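Local coordinates for protein inorganic polyphosphate/ATP-glucomannokinase (Arthrobacter sp., PDB 1WOQ) that probably phosphorylates glucose and mannose, drawing the phosphoryl group from inorganic polyphosphate or ATP, as a member of the ROK family of sugar kinases, at residues Lys141-Ser155 and Ile158-Gly170. Residues are numbered along the deposited sequence; the frame is centred on the assembly and turned at random.
Sequences KGTVLVITLGTGIGS and IFDGKLVPNAELG. With BGC (beta-D-glucopyranose), chain C; PO4 (phosphate ion), chain D.
G142 N donates to D160 OD1 at 2.8 Å, and D160 N returns a bond to G142 O, so backbone and carboxylate together pin the type I' turn F159-K162 to the start of strand 143-149. Beyond the non-hydrogen-bonded pair T143-F159, V144 and I158 exchange two antiparallel backbone bonds, V144 N to I158 O being nearly straight (176°). The second polar knot is S155: S155 OG donates to A167 O (2.8 Å), coming from above that carbonyl's plane, and accepts from L169 N (2.9 Å). A chi1 of 64° turns OG toward the 167-169 loop. Replacing S155 by alanine removes the hydroxyl and is likely to leave A167 O and L169 N without their shared partner, freeing the loop to shift. T143 OG1 sits at the edge of the F159 ring, 3.4 Å from CD1, while V144 and I158 meet CB to CB at 4.0 Å. G170 CA makes a CA-H...O contact with I153 O (3.2 Å); a CB on G170 would run into that oxygen. E168 binds glucose O2 and O3 through OE1 and OE2; water 2 bridges E168 OE1, I153 O and G170 N. S155 thus probably serves as a second-shell anchor, gripping the residues on either side of E168 and so helping to place its carboxylate.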
loop_
_atom_site.group_PDB
_atom_site.type_symbol
_atom_site.label_atom_id
_atom_site.label_comp_id
_atom_site.label_asym_id
_atom_site.label_seq_id
_atom_site.Cartn_x
_atom_site.Cartn_y
_atom_site.Cartn_z
ATOM N N LYS A 141 -1.306 5.453 -19.999
ATOM C CA LYS A 141 -2.364 4.502 -20.308
ATOM C C LYS A 141 -1.774 3.100 -20.357
ATOM O O LYS A 141 -0.560 2.923 -20.250
ATOM C CB LYS A 141 -3.019 4.838 -21.649
ATOM C CG LYS A 141 -2.048 4.964 -22.809
ATOM C CD LYS A 141 -2.772 5.162 -24.147
ATOM C CE LYS A 141 -3.639 6.420 -24.170
ATOM N NZ LYS A 141 -4.833 6.331 -23.282
ATOM N N GLY A 142 -2.639 2.109 -20.510
ATOM C CA GLY A 142 -2.168 0.742 -20.573
ATOM C C GLY A 142 -1.823 0.189 -19.206
ATOM O O GLY A 142 -2.242 0.716 -18.178
ATOM N N THR A 143 -1.035 -0.875 -19.202
ATOM C CA THR A 143 -0.645 -1.539 -17.967
ATOM C C THR A 143 0.488 -0.859 -17.219
ATOM O O THR A 143 1.579 -0.675 -17.755
ATOM C CB THR A 143 -0.239 -2.989 -18.259
ATOM O OG1 THR A 143 -1.339 -3.664 -18.873
ATOM C CG2 THR A 143 0.150 -3.717 -16.973
ATOM N N VAL A 144 0.210 -0.494 -15.971
ATOM C CA VAL A 144 1.188 0.144 -15.096
ATOM C C VAL A 144 1.217 -0.675 -13.813
ATOM O O VAL A 144 0.194 -0.845 -13.158
ATOM C CB VAL A 144 0.785 1.604 -14.770
ATOM C CG1 VAL A 144 1.732 2.192 -13.730
ATOM C CG2 VAL A 144 0.825 2.443 -16.049
ATOM N N LEU A 145 2.386 -1.189 -13.449
ATOM C CA LEU A 145 2.475 -2.002 -12.243
ATOM C C LEU A 145 3.281 -1.316 -11.156
ATOM O O LEU A 145 4.454 -1.001 -11.341
ATOM C CB LEU A 145 3.088 -3.370 -12.574
ATOM C CG LEU A 145 2.354 -4.158 -13.668
ATOM C CD1 LEU A 145 3.090 -5.467 -13.943
ATOM C CD2 LEU A 145 0.920 -4.427 -13.236
ATOM N N VAL A 146 2.632 -1.073 -10.023
ATOM C CA VAL A 146 3.283 -0.435 -8.887
ATOM C C VAL A 146 3.703 -1.555 -7.940
ATOM O O VAL A 146 2.862 -2.246 -7.369
ATOM C CB VAL A 146 2.314 0.524 -8.164
ATOM C CG1 VAL A 146 3.055 1.300 -7.079
ATOM C CG2 VAL A 146 1.699 1.488 -9.170
ATOM N N ILE A 147 5.010 -1.748 -7.809
ATOM C CA ILE A 147 5.551 -2.799 -6.956
ATOM C C ILE A 147 6.135 -2.156 -5.705
ATOM O O ILE A 147 7.031 -1.320 -5.803
ATOM C CB ILE A 147 6.675 -3.569 -7.686
ATOM C CG1 ILE A 147 6.141 -4.165 -8.994
ATOM C CG2 ILE A 147 7.251 -4.644 -6.779
ATOM C CD1 ILE A 147 5.013 -5.181 -8.820
ATOM N N THR A 148 5.630 -2.538 -4.534
ATOM C CA THR A 148 6.139 -1.977 -3.289
ATOM C C THR A 148 7.088 -2.952 -2.592
ATOM O O THR A 148 6.801 -4.146 -2.469
ATOM C CB THR A 148 4.985 -1.595 -2.328
ATOM O OG1 THR A 148 4.270 -2.770 -1.928
ATOM C CG2 THR A 148 4.022 -0.645 -3.022
ATOM N N LEU A 149 8.226 -2.432 -2.144
ATOM C CA LEU A 149 9.230 -3.245 -1.467
ATOM C C LEU A 149 9.323 -2.868 0.011
ATOM O O LEU A 149 9.719 -1.759 0.351
ATOM C CB LEU A 149 10.591 -3.047 -2.142
ATOM C CG LEU A 149 10.627 -3.313 -3.652
ATOM C CD1 LEU A 149 11.977 -2.902 -4.214
ATOM C CD2 LEU A 149 10.357 -4.789 -3.924
ATOM N N GLY A 150 8.950 -3.795 0.886
ATOM C CA GLY A 150 8.998 -3.519 2.311
ATOM C C GLY A 150 8.991 -4.824 3.073
ATOM O O GLY A 150 9.760 -5.725 2.746
ATOM N N THR A 151 8.136 -4.928 4.086
ATOM C CA THR A 151 8.032 -6.160 4.867
ATOM C C THR A 151 7.697 -7.279 3.884
ATOM O O THR A 151 8.266 -8.367 3.928
ATOM C CB THR A 151 6.926 -6.043 5.934
ATOM O OG1 THR A 151 7.284 -5.020 6.872
ATOM C CG2 THR A 151 6.750 -7.362 6.674
ATOM N N GLY A 152 6.768 -6.990 2.983
ATOM C CA GLY A 152 6.404 -7.956 1.965
ATOM C C GLY A 152 6.545 -7.243 0.635
ATOM O O GLY A 152 7.028 -6.110 0.588
ATOM N N ILE A 153 6.164 -7.901 -0.451
ATOM C CA ILE A 153 6.214 -7.257 -1.754
ATOM C C ILE A 153 4.762 -7.070 -2.159
ATOM O O ILE A 153 4.003 -8.033 -2.239
ATOM C CB ILE A 153 6.945 -8.115 -2.806
ATOM C CG1 ILE A 153 8.441 -8.172 -2.469
ATOM C CG2 ILE A 153 6.730 -7.516 -4.209
ATOM C CD1 ILE A 153 9.286 -8.940 -3.476
ATOM N N GLY A 154 4.369 -5.820 -2.371
ATOM C CA GLY A 154 3.004 -5.547 -2.760
ATOM C C GLY A 154 2.949 -5.190 -4.225
ATOM O O GLY A 154 3.971 -4.860 -4.831
ATOM N N SER A 155 1.759 -5.266 -4.804
ATOM C CA SER A 155 1.601 -4.920 -6.205
ATOM C C SER A 155 0.223 -4.361 -6.488
ATOM O O SER A 155 -0.787 -4.938 -6.080
ATOM C CB SER A 155 1.824 -6.144 -7.100
ATOM O OG SER A 155 0.836 -7.136 -6.863
ATOM N N ILE A 158 -2.570 -1.522 -12.359
ATOM C CA ILE A 158 -3.315 -0.401 -12.921
ATOM C C ILE A 158 -3.420 -0.582 -14.437
ATOM O O ILE A 158 -2.436 -0.924 -15.088
ATOM C CB ILE A 158 -2.592 0.948 -12.648
ATOM C CG1 ILE A 158 -2.319 1.118 -11.149
ATOM C CG2 ILE A 158 -3.438 2.113 -13.163
ATOM C CD1 ILE A 158 -3.567 1.141 -10.285
ATOM N N PHE A 159 -4.614 -0.381 -14.989
ATOM C CA PHE A 159 -4.807 -0.483 -16.434
ATOM C C PHE A 159 -5.644 0.699 -16.902
ATOM O O PHE A 159 -6.786 0.874 -16.469
ATOM C CB PHE A 159 -5.507 -1.785 -16.826
ATOM C CG PHE A 159 -5.584 -1.989 -18.314
ATOM C CD1 PHE A 159 -4.430 -2.224 -19.052
ATOM C CD2 PHE A 159 -6.799 -1.886 -18.986
ATOM C CE1 PHE A 159 -4.475 -2.351 -20.439
ATOM C CE2 PHE A 159 -6.858 -2.013 -20.375
ATOM C CZ PHE A 159 -5.692 -2.245 -21.102
ATOM N N ASP A 160 -5.072 1.504 -17.791
ATOM C CA ASP A 160 -5.749 2.692 -18.298
ATOM C C ASP A 160 -6.167 3.583 -17.132
ATOM O O ASP A 160 -7.253 4.174 -17.135
ATOM C CB ASP A 160 -6.976 2.311 -19.139
ATOM C CG ASP A 160 -6.608 1.843 -20.538
ATOM O OD1 ASP A 160 -5.445 2.031 -20.951
ATOM O OD2 ASP A 160 -7.493 1.299 -21.235
ATOM N N GLY A 161 -5.299 3.662 -16.128
ATOM C CA GLY A 161 -5.565 4.493 -14.966
ATOM C C GLY A 161 -6.565 3.941 -13.966
ATOM O O GLY A 161 -6.872 4.598 -12.967
ATOM N N LYS A 162 -7.072 2.740 -14.220
ATOM C CA LYS A 162 -8.046 2.124 -13.326
ATOM C C LYS A 162 -7.419 0.971 -12.556
ATOM O O LYS A 162 -6.578 0.251 -13.084
ATOM C CB LYS A 162 -9.245 1.589 -14.116
ATOM C CG LYS A 162 -9.947 2.610 -14.997
ATOM C CD LYS A 162 -11.253 2.043 -15.554
ATOM C CE LYS A 162 -11.031 0.764 -16.352
ATOM N NZ LYS A 162 -12.319 0.107 -16.734
ATOM N N LEU A 163 -7.837 0.793 -11.310
ATOM C CA LEU A 163 -7.300 -0.288 -10.496
ATOM C C LEU A 163 -7.936 -1.642 -10.782
ATOM O O LEU A 163 -9.157 -1.785 -10.747
ATOM C CB LEU A 163 -7.479 0.026 -9.004
ATOM C CG LEU A 163 -7.161 -1.115 -8.028
ATOM C CD1 LEU A 163 -5.654 -1.364 -7.977
ATOM C CD2 LEU A 163 -7.681 -0.751 -6.640
ATOM N N VAL A 164 -7.092 -2.623 -11.095
ATOM C CA VAL A 164 -7.515 -4.007 -11.293
ATOM C C VAL A 164 -7.148 -4.488 -9.886
ATOM O O VAL A 164 -5.985 -4.756 -9.589
ATOM C CB VAL A 164 -6.649 -4.714 -12.357
ATOM C CG1 VAL A 164 -7.021 -6.184 -12.440
ATOM C CG2 VAL A 164 -6.863 -4.044 -13.719
ATOM N N PRO A 165 -8.145 -4.604 -8.999
ATOM C CA PRO A 165 -7.917 -5.019 -7.614
ATOM C C PRO A 165 -7.302 -6.352 -7.235
ATOM O O PRO A 165 -7.429 -7.356 -7.936
ATOM C CB PRO A 165 -9.295 -4.843 -6.979
ATOM C CG PRO A 165 -10.203 -5.243 -8.089
ATOM C CD PRO A 165 -9.590 -4.553 -9.293
ATOM N N ASN A 166 -6.623 -6.306 -6.094
ATOM C CA ASN A 166 -6.016 -7.463 -5.458
ATOM C C ASN A 166 -4.961 -8.289 -6.184
ATOM O O ASN A 166 -4.903 -9.503 -6.003
ATOM C CB ASN A 166 -7.140 -8.385 -4.968
ATOM C CG ASN A 166 -7.990 -7.743 -3.877
ATOM O OD1 ASN A 166 -9.224 -7.699 -3.967
ATOM N ND2 ASN A 166 -7.331 -7.247 -2.840
ATOM N N ALA A 167 -4.116 -7.658 -6.994
ATOM C CA ALA A 167 -3.060 -8.434 -7.647
ATOM C C ALA A 167 -2.046 -8.734 -6.539
ATOM O O ALA A 167 -1.638 -7.827 -5.812
ATOM C CB ALA A 167 -2.401 -7.624 -8.763
ATOM N N GLU A 168 -1.652 -9.998 -6.397
ATOM C CA GLU A 168 -0.694 -10.383 -5.358
ATOM C C GLU A 168 0.615 -10.880 -5.964
ATOM O O GLU A 168 1.057 -11.991 -5.682
ATOM C CB GLU A 168 -1.302 -11.474 -4.463
ATOM C CG GLU A 168 -2.355 -10.966 -3.475
ATOM C CD GLU A 168 -1.745 -10.193 -2.311
ATOM O OE1 GLU A 168 -0.597 -10.504 -1.927
ATOM O OE2 GLU A 168 -2.422 -9.291 -1.766
ATOM N N LEU A 169 1.232 -10.039 -6.790
ATOM C CA LEU A 169 2.480 -10.383 -7.464
ATOM C C LEU A 169 3.667 -10.598 -6.537
ATOM O O LEU A 169 4.709 -11.097 -6.965
ATOM C CB LEU A 169 2.816 -9.313 -8.509
ATOM C CG LEU A 169 2.301 -9.532 -9.938
ATOM C CD1 LEU A 169 1.020 -10.339 -9.950
ATOM C CD2 LEU A 169 2.113 -8.184 -10.617
ATOM N N GLY A 170 3.516 -10.219 -5.271
ATOM C CA GLY A 170 4.590 -10.426 -4.322
ATOM C C GLY A 170 4.653 -11.901 -3.979
ATOM O O GLY A 170 5.609 -12.364 -3.353
HETATM C C2 BGC C . 0.729 -9.214 1.012
HETATM C C3 BGC C . 0.095 -8.107 0.159
HETATM C C4 BGC C . 0.666 -6.740 0.565
HETATM C C5 BGC C . 2.200 -6.780 0.500
HETATM C C6 BGC C . 2.863 -5.497 0.963
HETATM C C1 BGC C . 2.253 -9.132 0.890
HETATM O O1 BGC C . 2.857 -10.095 1.680
HETATM O O2 BGC C . 0.274 -10.483 0.572
HETATM O O3 BGC C . -1.315 -8.112 0.321
HETATM O O4 BGC C . 0.175 -5.731 -0.312
HETATM O O5 BGC C . 2.701 -7.848 1.334
HETATM O O6 BGC C . 2.412 -5.116 2.254
HETATM P P PO4 D . 5.234 -2.242 5.655
HETATM O O1 PO4 D . 3.754 -2.143 5.092
HETATM O O2 PO4 D . 6.299 -2.622 4.650
HETATM O O3 PO4 D . 5.456 -0.797 6.159
HETATM O O4 PO4 D . 5.084 -3.219 6.809
HETATM O O HOH W 1 -2.521 3.138 -16.638
HETATM O O HOH W 2 1.618 -9.064 -3.244
HETATM O O HOH W 3 -0.206 -6.563 -2.951
#